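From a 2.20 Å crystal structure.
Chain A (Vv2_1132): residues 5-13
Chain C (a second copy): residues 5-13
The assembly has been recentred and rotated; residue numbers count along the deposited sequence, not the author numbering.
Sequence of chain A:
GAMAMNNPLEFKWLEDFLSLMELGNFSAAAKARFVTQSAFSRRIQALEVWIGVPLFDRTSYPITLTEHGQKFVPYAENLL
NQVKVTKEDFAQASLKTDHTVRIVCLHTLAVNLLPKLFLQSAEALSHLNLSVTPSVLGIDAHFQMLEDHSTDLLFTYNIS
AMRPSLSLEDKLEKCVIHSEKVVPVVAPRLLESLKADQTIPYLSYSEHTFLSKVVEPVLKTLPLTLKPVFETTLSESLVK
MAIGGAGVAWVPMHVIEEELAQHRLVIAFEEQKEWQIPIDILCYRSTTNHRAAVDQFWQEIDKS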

ATOM      1  N   MET A   5      -5.040  -1.920 -12.028  1.00 46.39           N
ATOM      2  CA  MET A   5      -3.781  -1.302 -11.614  1.00 66.09           C
ATOM      3  C   MET A   5      -3.048  -2.172 -10.600  1.00 72.61           C
ATOM      4  O   MET A   5      -3.140  -1.976  -9.386  1.00 70.85           O
ATOM      5  CB  MET A   5      -4.029   0.096 -11.051  1.00 67.87           C
ATOM      6  CG  MET A   5      -4.310   1.158 -12.112  1.00 65.45           C
ATOM      7  SD  MET A   5      -3.301   0.820 -13.563  1.00 52.60           S
ATOM      8  CE  MET A   5      -1.994   2.054 -13.457  1.00 40.41           C
ATOM      9  N   ASN A   6      -2.263  -3.094 -11.141  1.00 68.23           N
ATOM     10  CA  ASN A   6      -1.771  -4.234 -10.388  1.00 71.96           C
ATOM     11  C   ASN A   6      -0.392  -4.013  -9.773  1.00 61.87           C
ATOM     12  O   ASN A   6      -0.210  -4.256  -8.575  1.00 61.26           O
ATOM     13  CB  ASN A   6      -1.751  -5.451 -11.311  1.00 80.73           C
ATOM     14  CG  ASN A   6      -1.242  -5.109 -12.705  1.00 84.47           C
ATOM     15  OD1 ASN A   6      -1.089  -3.933 -13.051  1.00 84.93           O
ATOM     16  ND2 ASN A   6      -0.981  -6.138 -13.513  1.00 82.50           N
ATOM     17  N   ASN A   7       0.584  -3.564 -10.570  1.00 59.09           N
ATOM     18  CA  ASN A   7       2.007  -3.749 -10.262  1.00 49.49           C
ATOM     19  C   ASN A   7       2.815  -2.480 -10.570  1.00 32.29           C
ATOM     20  O   ASN A   7       3.649  -2.449 -11.479  1.00 21.90           O
ATOM     21  CB  ASN A   7       2.531  -4.956 -11.045  1.00 51.64           C
ATOM     22  CG  ASN A   7       3.938  -5.327 -10.674  1.00 64.13           C
ATOM     23  OD1 ASN A   7       4.462  -4.868  -9.653  1.00 67.92           O
ATOM     24  ND2 ASN A   7       4.575  -6.155 -11.509  1.00 60.87           N
ATOM     25  N   PRO A   8       2.591  -1.408  -9.822  1.00 25.05           N
ATOM     26  CA  PRO A   8       3.244  -0.145 -10.158  1.00 16.50           C
ATOM     27  C   PRO A   8       4.724  -0.158  -9.807  1.00 21.81           C
ATOM     28  O   PRO A   8       5.164  -0.799  -8.849  1.00 28.51           O
ATOM     29  CB  PRO A   8       2.488   0.874  -9.303  1.00 25.51           C
ATOM     30  CG  PRO A   8       2.061   0.099  -8.116  1.00 33.33           C
ATOM     31  CD  PRO A   8       1.724  -1.277  -8.636  1.00 31.15           C
ATOM     32  N   LEU A   9       5.499   0.545 -10.617  1.00 11.42           N
ATOM     33  CA  LEU A   9       6.832   0.939 -10.190  1.00 16.69           C
ATOM     34  C   LEU A   9       6.718   1.907  -9.019  1.00 20.55           C
ATOM     35  O   LEU A   9       5.907   2.836  -9.042  1.00 25.03           O
ATOM     36  CB  LEU A   9       7.595   1.592 -11.347  1.00 15.54           C
ATOM     37  CG  LEU A   9       8.951   2.232 -10.998  1.00 19.58           C
ATOM     38  CD1 LEU A   9       9.950   1.180 -10.620  1.00 10.36           C
ATOM     39  CD2 LEU A   9       9.516   3.019 -12.164  1.00 26.00           C
ATOM     40  N   GLU A  10       7.513   1.690  -7.986  1.00 13.67           N
ATOM     41  CA  GLU A  10       7.498   2.577  -6.840  1.00  9.53           C
ATOM     42  C   GLU A  10       8.793   3.371  -6.828  1.00 13.99           C
ATOM     43  O   GLU A  10       9.885   2.794  -6.814  1.00 19.35           O
ATOM     44  CB  GLU A  10       7.288   1.794  -5.549  1.00 17.62           C
ATOM     45  CG  GLU A  10       6.037   0.972  -5.613  1.00 35.24           C
ATOM     46  CD  GLU A  10       5.633   0.472  -4.262  1.00 42.46           C
ATOM     47  OE1 GLU A  10       4.804  -0.450  -4.184  1.00 45.65           O
ATOM     48  OE2 GLU A  10       6.164   1.003  -3.275  1.00 51.01           O
ATOM     49  N   PHE A  11       8.645   4.696  -6.858  1.00 17.67           N
ATOM     50  CA  PHE A  11       9.757   5.630  -6.947  1.00 13.08           C
ATOM     51  C   PHE A  11      10.865   5.285  -5.963  1.00 15.45           C
ATOM     52  O   PHE A  11      12.047   5.312  -6.319  1.00 15.47           O
ATOM     53  CB  PHE A  11       9.199   7.041  -6.717  1.00 31.10           C
ATOM     54  CG  PHE A  11      10.233   8.092  -6.437  1.00 48.49           C
ATOM     55  CD1 PHE A  11      10.719   8.292  -5.144  1.00 49.62           C
ATOM     56  CD2 PHE A  11      10.682   8.928  -7.453  1.00 49.93           C
ATOM     57  CE1 PHE A  11      11.668   9.267  -4.879  1.00 39.69           C
ATOM     58  CE2 PHE A  11      11.627   9.927  -7.190  1.00 42.48           C
ATOM     59  CZ  PHE A  11      12.123  10.089  -5.904  1.00 39.16           C
ATOM     60  N   LYS A  12      10.506   4.904  -4.736  1.00 10.34           N
ATOM     61  CA  LYS A  12      11.509   4.748  -3.681  1.00 14.30           C
ATOM     62  C   LYS A  12      12.437   3.562  -3.933  1.00 20.81           C
ATOM     63  O   LYS A  12      13.531   3.499  -3.346  1.00 12.89           O
ATOM     64  CB  LYS A  12      10.812   4.599  -2.318  1.00 18.76           C
ATOM     65  CG  LYS A  12       9.928   3.351  -2.237  1.00 27.64           C
ATOM     66  CD  LYS A  12       9.284   3.106  -0.869  1.00 37.57           C
ATOM     67  CE  LYS A  12       8.152   2.040  -0.979  1.00 43.21           C
ATOM     68  NZ  LYS A  12       7.635   1.464   0.327  1.00 45.26           N
ATOM     69  N   TRP A  13      12.005   2.607  -4.760  1.00 17.53           N
ATOM     70  CA  TRP A  13      12.862   1.495  -5.133  1.00 12.66           C
ATOM     71  C   TRP A  13      14.089   1.987  -5.876  1.00 22.86           C
ATOM     72  O   TRP A  13      15.155   1.367  -5.802  1.00 10.35           O
ATOM     73  CB  TRP A  13      12.118   0.543  -6.043  1.00  8.96           C
ATOM     74  CG  TRP A  13      10.954  -0.193  -5.462  1.00  8.73           C
ATOM     75  CD1 TRP A  13      10.650  -0.381  -4.141  1.00  8.65           C
ATOM     76  CD2 TRP A  13       9.958  -0.885  -6.213  1.00  8.62           C
ATOM     77  NE1 TRP A  13       9.510  -1.137  -4.031  1.00 21.49           N
ATOM     78  CE2 TRP A  13       9.053  -1.449  -5.288  1.00 12.85           C
ATOM     79  CE3 TRP A  13       9.739  -1.085  -7.583  1.00 13.38           C
ATOM     80  CZ2 TRP A  13       7.936  -2.222  -5.689  1.00  8.41           C
ATOM     81  CZ3 TRP A  13       8.596  -1.833  -7.987  1.00 16.56           C
ATOM     82  CH2 TRP A  13       7.723  -2.390  -7.029  1.00  8.49           C
TER
ATOM     83  N   MET C   5      10.155  11.122   4.619  1.00 67.70           N
ATOM     84  CA  MET C   5      10.292  10.663   3.234  1.00 66.29           C
ATOM     85  C   MET C   5       9.082   9.853   2.754  1.00 62.04           C
ATOM     86  O   MET C   5       9.215   8.673   2.410  1.00 61.95           O
ATOM     87  CB  MET C   5      11.559   9.811   3.071  1.00 69.53           C
ATOM     88  CG  MET C   5      12.099   9.828   1.644  1.00 69.72           C
ATOM     89  SD  MET C   5      13.215   8.484   1.206  1.00 57.69           S
ATOM     90  CE  MET C   5      12.094   7.119   0.962  1.00 55.00           C
ATOM     91  N   ASN C   6       7.900  10.467   2.728  1.00 54.53           N
ATOM     92  CA  ASN C   6       6.710   9.727   2.324  1.00 61.80           C
ATOM     93  C   ASN C   6       5.671  10.654   1.702  1.00 61.22           C
ATOM     94  O   ASN C   6       4.470  10.540   1.973  1.00 67.66           O
ATOM     95  CB  ASN C   6       6.115   8.941   3.494  1.00 69.75           C
ATOM     96  CG  ASN C   6       5.998   7.455   3.188  1.00 79.10           C
ATOM     97  OD1 ASN C   6       5.547   7.066   2.101  1.00 90.92           O
ATOM     98  ND2 ASN C   6       6.429   6.616   4.131  1.00 70.60           N
ATOM     99  N   ASN C   7       6.118  11.556   0.828  1.00 53.56           N
ATOM    100  CA  ASN C   7       5.260  12.185  -0.174  1.00 44.11           C
ATOM    101  C   ASN C   7       5.790  11.849  -1.570  1.00 35.28           C
ATOM    102  O   ASN C   7       6.147  12.743  -2.346  1.00 48.64           O
ATOM    103  CB  ASN C   7       5.185  13.693   0.049  1.00 48.85           C
ATOM    104  CG  ASN C   7       4.352  14.408  -1.008  1.00 56.31           C
ATOM    105  OD1 ASN C   7       4.825  15.346  -1.660  1.00 48.86           O
ATOM    106  ND2 ASN C   7       3.111  13.965  -1.185  1.00 66.53           N
ATOM    107  N   PRO C   8       5.882  10.566  -1.919  1.00 31.60           N
ATOM    108  CA  PRO C   8       6.460  10.217  -3.217  1.00 28.11           C
ATOM    109  C   PRO C   8       5.435  10.354  -4.329  1.00 17.26           C
ATOM    110  O   PRO C   8       4.230  10.265  -4.115  1.00 22.99           O
ATOM    111  CB  PRO C   8       6.881   8.760  -3.027  1.00 29.04           C
ATOM    112  CG  PRO C   8       5.850   8.222  -2.104  1.00 27.51           C
ATOM    113  CD  PRO C   8       5.377   9.363  -1.226  1.00 26.74           C
ATOM    114  N   LEU C   9       5.929  10.633  -5.522  1.00 19.62           N
ATOM    115  CA  LEU C   9       5.085  10.545  -6.703  1.00 15.92           C
ATOM    116  C   LEU C   9       4.645   9.106  -6.879  1.00 15.24           C
ATOM    117  O   LEU C   9       5.457   8.193  -6.774  1.00  9.31           O
ATOM    118  CB  LEU C   9       5.860  10.990  -7.939  1.00 24.54           C
ATOM    119  CG  LEU C   9       5.227  10.745  -9.306  1.00 27.80           C
ATOM    120  CD1 LEU C   9       4.024  11.666  -9.468  1.00 19.29           C
ATOM    121  CD2 LEU C   9       6.252  11.012 -10.395  1.00 27.29           C
ATOM    122  N   GLU C  10       3.371   8.899  -7.154  1.00 14.01           N
ATOM    123  CA  GLU C  10       2.855   7.590  -7.539  1.00 10.48           C
ATOM    124  C   GLU C  10       2.599   7.640  -9.039  1.00 16.40           C
ATOM    125  O   GLU C  10       1.881   8.521  -9.515  1.00 17.31           O
ATOM    126  CB  GLU C  10       1.574   7.267  -6.787  1.00  9.09           C
ATOM    127  CG  GLU C  10       1.644   7.545  -5.304  1.00 37.05           C
ATOM    128  CD  GLU C  10       0.691   6.682  -4.536  1.00 41.19           C
ATOM    129  OE1 GLU C  10       0.447   5.514  -4.921  1.00 48.13           O
ATOM    130  OE2 GLU C  10       0.141   7.213  -3.565  1.00 46.66           O
ATOM    131  N   PHE C  11       3.196   6.727  -9.796  1.00 18.28           N
ATOM    132  CA  PHE C  11       3.050   6.844 -11.243  1.00 22.44           C
ATOM    133  C   PHE C  11       1.591   6.698 -11.708  1.00  9.67           C
ATOM    134  O   PHE C  11       1.249   7.237 -12.766  1.00 16.43           O
ATOM    135  CB  PHE C  11       4.016   5.845 -11.891  1.00 27.72           C
ATOM    136  CG  PHE C  11       5.471   6.244 -11.734  1.00 37.45           C
ATOM    137  CD1 PHE C  11       5.955   7.385 -12.365  1.00 36.93           C
ATOM    138  CD2 PHE C  11       6.336   5.537 -10.905  1.00 42.91           C
ATOM    139  CE1 PHE C  11       7.289   7.784 -12.216  1.00 33.98           C
ATOM    140  CE2 PHE C  11       7.676   5.949 -10.741  1.00 38.48           C
ATOM    141  CZ  PHE C  11       8.148   7.068 -11.399  1.00 27.15           C
ATOM    142  N   LYS C  12       0.717   6.051 -10.922  1.00  9.48           N
ATOM    143  CA  LYS C  12      -0.680   5.904 -11.339  1.00 14.21           C
ATOM    144  C   LYS C  12      -1.342   7.255 -11.585  1.00 11.52           C
ATOM    145  O   LYS C  12      -2.242   7.365 -12.429  1.00 14.47           O
ATOM    146  CB  LYS C  12      -1.467   5.146 -10.285  1.00 14.10           C
ATOM    147  CG  LYS C  12      -1.299   3.700 -10.521  1.00 40.11           C
ATOM    148  CD  LYS C  12      -2.123   2.808  -9.610  1.00 58.12           C
ATOM    149  CE  LYS C  12      -1.388   1.494  -9.383  1.00 63.76           C
ATOM    150  NZ  LYS C  12      -1.855   0.780  -8.173  1.00 65.49           N
ATOM    151  N   TRP C  13      -0.926   8.278 -10.835  1.00 10.76           N
ATOM    152  CA  TRP C  13      -1.483   9.609 -11.023  1.00 13.46           C
ATOM    153  C   TRP C  13      -1.238  10.123 -12.429  1.00 11.25           C
ATOM    154  O   TRP C  13      -1.994  10.967 -12.911  1.00 21.89           O
ATOM    155  CB  TRP C  13      -0.882  10.604 -10.028  1.00 10.17           C
ATOM    156  CG  TRP C  13      -1.069  10.247  -8.627  1.00 10.79           C
ATOM    157  CD1 TRP C  13      -1.971   9.324  -8.098  1.00  9.74           C
ATOM    158  CD2 TRP C  13      -0.312  10.742  -7.535  1.00  9.86           C
ATOM    159  NE1 TRP C  13      -1.797   9.236  -6.740  1.00 10.98           N
ATOM    160  CE2 TRP C  13      -0.791  10.093  -6.366  1.00 18.23           C
ATOM    161  CE3 TRP C  13       0.746  11.650  -7.429  1.00 10.02           C
ATOM    162  CZ2 TRP C  13      -0.275  10.362  -5.107  1.00 11.82           C
ATOM    163  CZ3 TRP C  13       1.260  11.924  -6.185  1.00 11.65           C
ATOM    164  CH2 TRP C  13       0.760  11.283  -5.034  1.00  9.77           C
TER

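How do the two copies meet? Their stretches run in roughly opposite senses, 155° apart end to end, so that Pro A8 lies across from Phe C11 and Phe A11 across from Pro C8. Together they bury 496 Å².

What does the ring of Phe C11 fit against? It presses against the backbone and side chain of Leu A9. Phe C11 CD2 lies 3.3 Å from Leu A9 O, which sits at the ring edge, near the ring plane, and Phe C11 CE2 packs 3.7 Å from Leu A9 CD2. Phe C11 CE2 also reaches 4.4 Å from Phe A11 CB, so the CE2 corner of the ring fits between Leu A9 and Phe A11.

Does Phe A11 repeat this fit? It does not: chi1 is t in Phe A11 but m in Phe C11. The ring of Phe A11 instead lies by Pro C8, with Phe A11 CD1 4.4 Å from Pro C8 CB, while Phe A11 CB rests 3.9 Å from Leu C9 O.

What do the lysines do? Lys C12 stretches along chain A, its CE 3.9 Å from Pro A8 CB and 3.4 Å from Met A5 CB, and Lys C12 NZ donates a 3.3 Å hydrogen bond to Met A5 O. Lys A12 instead forms a long salt bridge within its own chain, Lys A12 NZ to Glu A10 OE2 at 3.9 Å.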